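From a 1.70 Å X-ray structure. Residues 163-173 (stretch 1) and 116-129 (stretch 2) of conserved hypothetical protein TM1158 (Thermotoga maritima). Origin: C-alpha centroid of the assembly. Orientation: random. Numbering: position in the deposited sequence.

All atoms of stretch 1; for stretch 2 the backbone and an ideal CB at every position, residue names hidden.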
# COMPACT_ATOMS: atom_id res chain seq x y z
N VAL A 163 -11.20 -6.72 5.26
CA VAL A 163 -11.81 -5.40 5.40
C VAL A 163 -12.36 -4.88 4.08
O VAL A 163 -13.34 -4.12 4.09
CB VAL A 163 -10.83 -4.40 6.05
CG1 VAL A 163 -11.45 -2.99 6.20
CG2 VAL A 163 -10.49 -4.89 7.45
N PHE A 164 -11.72 -5.21 2.97
CA PHE A 164 -12.20 -4.84 1.67
C PHE A 164 -12.29 -6.00 0.70
O PHE A 164 -11.40 -6.87 0.63
CB PHE A 164 -11.35 -3.74 1.02
CG PHE A 164 -11.34 -2.44 1.80
CD1 PHE A 164 -12.36 -1.48 1.62
CD2 PHE A 164 -10.35 -2.20 2.73
CE1 PHE A 164 -12.36 -0.30 2.34
CE2 PHE A 164 -10.38 -1.02 3.45
CZ PHE A 164 -11.39 -0.08 3.26
N THR A 165 -13.33 -5.95 -0.12
CA THR A 165 -13.52 -6.85 -1.24
C THR A 165 -13.81 -6.09 -2.53
O THR A 165 -13.84 -4.89 -2.55
CB THR A 165 -14.63 -7.86 -0.87
OG1 THR A 165 -14.63 -8.97 -1.78
CG2 THR A 165 -16.00 -7.24 -0.99
N SER A 166 -14.02 -6.83 -3.62
CA SER A 166 -14.40 -6.24 -4.88
C SER A 166 -15.08 -7.26 -5.76
O SER A 166 -15.07 -8.46 -5.50
CB SER A 166 -13.18 -5.69 -5.62
OG SER A 166 -12.27 -6.72 -6.01
N GLU A 167 -15.66 -6.77 -6.85
CA GLU A 167 -16.21 -7.66 -7.83
C GLU A 167 -15.18 -8.58 -8.48
O GLU A 167 -15.44 -9.78 -8.64
CB GLU A 167 -17.01 -6.87 -8.86
CG GLU A 167 -17.96 -7.75 -9.63
CD GLU A 167 -19.00 -6.93 -10.34
OE1 GLU A 167 -18.69 -6.49 -11.46
OE2 GLU A 167 -20.09 -6.71 -9.76
N LYS A 168 -14.01 -8.07 -8.87
CA LYS A 168 -13.02 -8.92 -9.50
C LYS A 168 -12.20 -9.81 -8.55
O LYS A 168 -11.82 -10.95 -8.92
CB LYS A 168 -12.07 -8.10 -10.38
CG LYS A 168 -12.72 -7.57 -11.64
CD LYS A 168 -11.93 -6.45 -12.32
CE LYS A 168 -10.95 -6.93 -13.35
NZ LYS A 168 -11.59 -7.52 -14.58
N TYR A 169 -11.92 -9.29 -7.35
CA TYR A 169 -11.00 -9.92 -6.39
C TYR A 169 -11.63 -9.89 -5.01
O TYR A 169 -11.97 -8.83 -4.43
CB TYR A 169 -9.57 -9.26 -6.43
CG TYR A 169 -8.97 -9.57 -7.75
CD1 TYR A 169 -8.60 -10.87 -8.04
CD2 TYR A 169 -8.89 -8.63 -8.75
CE1 TYR A 169 -8.16 -11.23 -9.29
CE2 TYR A 169 -8.42 -8.99 -10.04
CZ TYR A 169 -8.04 -10.31 -10.28
OH TYR A 169 -7.58 -10.80 -11.47
N GLU A 170 -11.81 -11.09 -4.46
CA GLU A 170 -12.43 -11.23 -3.15
C GLU A 170 -11.60 -10.51 -2.08
O GLU A 170 -12.15 -9.95 -1.11
CB GLU A 170 -12.54 -12.71 -2.78
CG GLU A 170 -13.28 -12.92 -1.46
CD GLU A 170 -13.64 -14.37 -1.21
OE1 GLU A 170 -12.83 -15.25 -1.54
OE2 GLU A 170 -14.74 -14.64 -0.67
N ASN A 171 -10.28 -10.55 -2.22
CA ASN A 171 -9.39 -10.01 -1.18
C ASN A 171 -8.69 -8.72 -1.60
O ASN A 171 -7.72 -8.75 -2.33
CB ASN A 171 -8.40 -11.09 -0.74
CG ASN A 171 -9.08 -12.33 -0.26
OD1 ASN A 171 -10.00 -12.26 0.58
ND2 ASN A 171 -8.63 -13.50 -0.75
N GLN A 172 -9.26 -7.60 -1.18
CA GLN A 172 -8.70 -6.28 -1.51
C GLN A 172 -7.99 -5.65 -0.35
O GLN A 172 -7.19 -4.74 -0.55
CB GLN A 172 -9.82 -5.38 -2.04
CG GLN A 172 -10.22 -5.76 -3.49
CD GLN A 172 -9.26 -5.28 -4.56
OE1 GLN A 172 -8.26 -4.62 -4.25
NE2 GLN A 172 -9.57 -5.61 -5.84
N GLY A 173 -8.32 -6.03 0.87
CA GLY A 173 -7.68 -5.44 2.04
C GLY A 173 -7.98 -6.25 3.30
O GLY A 173 -9.04 -6.89 3.40
N UNK A 116 -1.26 -15.02 -9.52
CA UNK A 116 -1.82 -14.22 -10.62
C UNK A 116 -3.34 -14.24 -10.54
O UNK A 116 -3.95 -15.31 -10.42
CB UNK A 116 -1.35 -14.75 -11.98
N UNK A 117 -3.94 -13.04 -10.59
CA UNK A 117 -5.37 -12.93 -10.61
C UNK A 117 -6.00 -13.55 -11.83
O UNK A 117 -5.49 -13.41 -12.95
CB UNK A 117 -5.77 -11.46 -10.51
N UNK A 118 -7.10 -14.26 -11.65
CA UNK A 118 -7.74 -14.96 -12.77
C UNK A 118 -8.88 -14.18 -13.41
O UNK A 118 -9.51 -14.65 -14.34
CB UNK A 118 -8.27 -16.31 -12.29
N UNK A 119 -9.09 -12.95 -12.96
CA UNK A 119 -10.15 -12.09 -13.48
C UNK A 119 -9.60 -10.84 -14.14
O UNK A 119 -10.28 -9.80 -14.15
CB UNK A 119 -11.11 -11.70 -12.36
N UNK A 120 -8.39 -10.94 -14.67
CA UNK A 120 -7.72 -9.83 -15.33
C UNK A 120 -7.02 -8.87 -14.39
O UNK A 120 -7.23 -8.89 -13.17
CB UNK A 120 -8.74 -9.05 -16.17
N UNK A 121 -6.15 -8.05 -14.95
CA UNK A 121 -5.49 -7.01 -14.18
C UNK A 121 -6.47 -5.88 -13.88
O UNK A 121 -7.42 -5.64 -14.63
CB UNK A 121 -4.27 -6.48 -14.93
N UNK A 122 -6.24 -5.20 -12.78
CA UNK A 122 -6.92 -3.96 -12.45
C UNK A 122 -5.93 -2.83 -12.61
O UNK A 122 -4.99 -2.70 -11.82
CB UNK A 122 -7.50 -3.99 -11.03
N UNK A 123 -6.10 -2.03 -13.66
CA UNK A 123 -5.26 -0.87 -13.87
C UNK A 123 -6.22 0.28 -14.14
O UNK A 123 -6.88 0.33 -15.18
CB UNK A 123 -4.26 -1.07 -15.01
N UNK A 124 -6.34 1.17 -13.17
CA UNK A 124 -7.31 2.25 -13.27
C UNK A 124 -8.16 2.41 -12.05
O UNK A 124 -7.80 1.97 -10.99
CB UNK A 124 -8.22 2.03 -14.48
N UNK A 125 -9.34 3.01 -12.24
CA UNK A 125 -10.18 3.36 -11.10
C UNK A 125 -11.33 2.36 -10.96
O UNK A 125 -12.03 2.08 -11.95
CB UNK A 125 -10.72 4.78 -11.25
N UNK A 126 -11.47 1.76 -9.78
CA UNK A 126 -12.41 0.68 -9.55
C UNK A 126 -13.03 0.87 -8.19
O UNK A 126 -12.44 1.45 -7.31
CB UNK A 126 -11.73 -0.69 -9.66
N UNK A 127 -14.22 0.31 -8.02
CA UNK A 127 -14.80 0.18 -6.67
C UNK A 127 -14.21 -0.96 -5.85
O UNK A 127 -13.93 -2.05 -6.36
CB UNK A 127 -16.31 -0.02 -6.78
N UNK A 128 -14.11 -0.72 -4.54
CA UNK A 128 -13.93 -1.73 -3.52
C UNK A 128 -15.04 -1.49 -2.53
O UNK A 128 -15.58 -0.38 -2.40
CB UNK A 128 -12.55 -1.67 -2.87
N UNK A 129 -15.41 -2.55 -1.84
CA UNK A 129 -16.47 -2.49 -0.86
C UNK A 129 -15.93 -2.93 0.53
O UNK A 129 -15.10 -3.86 0.68
CB UNK A 129 -17.64 -3.37 -1.30

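Position 116 points away from stretch 1, which sets no rule there; the residue is Arg 116.

At 117 the bond points toward stretch 1, and an ideal CB would lie 2.1 Å from Tyr 169 OH, a clash. Only a residue without a side chain fits, and Gly 117 lets its CA approach Tyr 169 OH to 3.2 Å.

Position 118 points away, so almost anything would serve; Lys 118 turns back along its own stretch, NZ donating to Arg 116 O.

At 119 the bond points toward stretch 1, and the ideal CB sits 3.6 Å from Lys 168 O, an acceptor with no partner in stretch 1. A short donor suits: Asn, Ser or Thr. The deposited Asn 119 donates from ND2 to Lys 168 O at 2.7 Å, nearly straight at 170°. Its backbone works too: Asn 119 N donates to Tyr 169 OH (3.0 Å), while Asn 119 O accepts from Lys 168 NZ (2.7 Å).

Position 120 has phi 82°, which by itself favours glycine. Gly 120 contributes its carbonyl, Gly 120 O accepting from Tyr 169 OH at 2.6 Å, so the hydroxyl donates here and accepts at 119.

Position 121 points away and is free; in Glu 121 the backbone O reaches Lys 168 NZ through a water.

The bond at 122 points toward stretch 1, but the ideal CB is still 5.1 Å from Lys 168 CE. A long side chain is wanted, and the amide of Gln 172 offers a donor: Glu or Gln would suit. Glu 122 extends so that OE1 accepts from Gln 172 NE2 at 2.9 Å, while a water links OE2 to Lys 168 N.

Positions 123 and 125 are out of reach of stretch 1, which leaves their choice open; they are Ile 123 and Trp 125. Between them, the backbone angles at 124 would jam a CB against the preceding carbonyl: Gly 124.

Position 126 points toward stretch 1 across a gap, suiting a large side chain; the ring of Tyr 126 brings CE2 within 4.1 Å of Lys 168 CD.

Position 127 points sideways with little to meet, and Phe 127 leads away.

At 128 the ideal CB is 4.5 Å from Phe 164 CD1, so a compact apolar residue, Val or Ile, fits. Val 128 places CG2 4.0 Å from Phe 164 CD1 and CG1 3.9 Å from Gln 172 CG.

Position 129 pairs antiparallel with Thr 165, its CB on the same face, so many strand residues would do. In Glu 129, N donates to Thr 165 O and O accepts from Thr 165 N, both at 2.9 Å; its side chain curls back, OE1 lying 3.1 Å from Ser 166 CA.

Stretch 2 116-129: RGKNGEEIGWYFVE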
# COMPACT_ATOMS: atom_id res chain seq x y z
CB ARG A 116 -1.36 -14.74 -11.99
CG ARG A 116 -1.63 -13.76 -13.15
CD ARG A 116 -1.23 -14.29 -14.51
NE ARG A 116 -2.10 -15.41 -14.89
CZ ARG A 116 -3.27 -15.29 -15.52
NH1 ARG A 116 -3.76 -14.10 -15.88
NH2 ARG A 116 -3.98 -16.38 -15.81
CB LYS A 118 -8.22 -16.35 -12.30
CG LYS A 118 -7.09 -17.23 -11.69
CD LYS A 118 -5.84 -17.34 -12.62
CE LYS A 118 -4.76 -18.34 -12.09
NZ LYS A 118 -4.00 -17.86 -10.83
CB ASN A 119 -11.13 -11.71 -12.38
CG ASN A 119 -12.02 -12.88 -11.95
OD1 ASN A 119 -12.26 -13.80 -12.71
ND2 ASN A 119 -12.51 -12.83 -10.73
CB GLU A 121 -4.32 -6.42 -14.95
CG GLU A 121 -3.14 -7.33 -15.18
CD GLU A 121 -2.00 -6.59 -15.85
OE1 GLU A 121 -0.90 -6.44 -15.26
OE2 GLU A 121 -2.22 -6.12 -16.95
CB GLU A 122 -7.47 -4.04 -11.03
CG GLU A 122 -8.67 -4.98 -10.85
CD GLU A 122 -9.27 -4.91 -9.45
OE1 GLU A 122 -8.53 -4.96 -8.44
OE2 GLU A 122 -10.52 -4.82 -9.33
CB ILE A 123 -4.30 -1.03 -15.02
CG1 ILE A 123 -3.38 -2.23 -14.79
CG2 ILE A 123 -3.51 0.29 -15.20
CD1 ILE A 123 -2.46 -2.54 -15.96
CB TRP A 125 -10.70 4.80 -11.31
CG TRP A 125 -9.62 5.81 -11.11
CD1 TRP A 125 -8.85 6.39 -12.07
CD2 TRP A 125 -9.18 6.35 -9.86
NE1 TRP A 125 -7.96 7.27 -11.49
CE2 TRP A 125 -8.15 7.27 -10.14
CE3 TRP A 125 -9.58 6.19 -8.55
CZ2 TRP A 125 -7.51 7.98 -9.15
CZ3 TRP A 125 -8.96 6.90 -7.57
CH2 TRP A 125 -7.92 7.81 -7.88
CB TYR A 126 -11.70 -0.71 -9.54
CG TYR A 126 -11.05 -1.14 -10.86
CD1 TYR A 126 -9.85 -0.61 -11.28
CD2 TYR A 126 -11.62 -2.12 -11.66
CE1 TYR A 126 -9.28 -0.98 -12.44
CE2 TYR A 126 -11.01 -2.53 -12.84
CZ TYR A 126 -9.83 -1.95 -13.23
OH TYR A 126 -9.21 -2.33 -14.42
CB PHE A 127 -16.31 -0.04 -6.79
CG PHE A 127 -17.10 1.19 -7.19
CD1 PHE A 127 -17.08 2.32 -6.42
CD2 PHE A 127 -17.85 1.20 -8.35
CE1 PHE A 127 -17.82 3.46 -6.77
CE2 PHE A 127 -18.56 2.36 -8.70
CZ PHE A 127 -18.53 3.47 -7.90
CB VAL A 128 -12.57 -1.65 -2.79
CG1 VAL A 128 -11.45 -2.04 -3.77
CG2 VAL A 128 -12.31 -0.31 -2.16
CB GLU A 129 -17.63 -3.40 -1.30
CG GLU A 129 -18.23 -3.06 -2.69
CD GLU A 129 -17.47 -3.59 -3.87
OE1 GLU A 129 -16.92 -4.72 -3.80
OE2 GLU A 129 -17.39 -2.85 -4.92
O HOH W 1 -9.46 -6.69 -16.07
O HOH W 2 -13.29 -5.27 -9.08
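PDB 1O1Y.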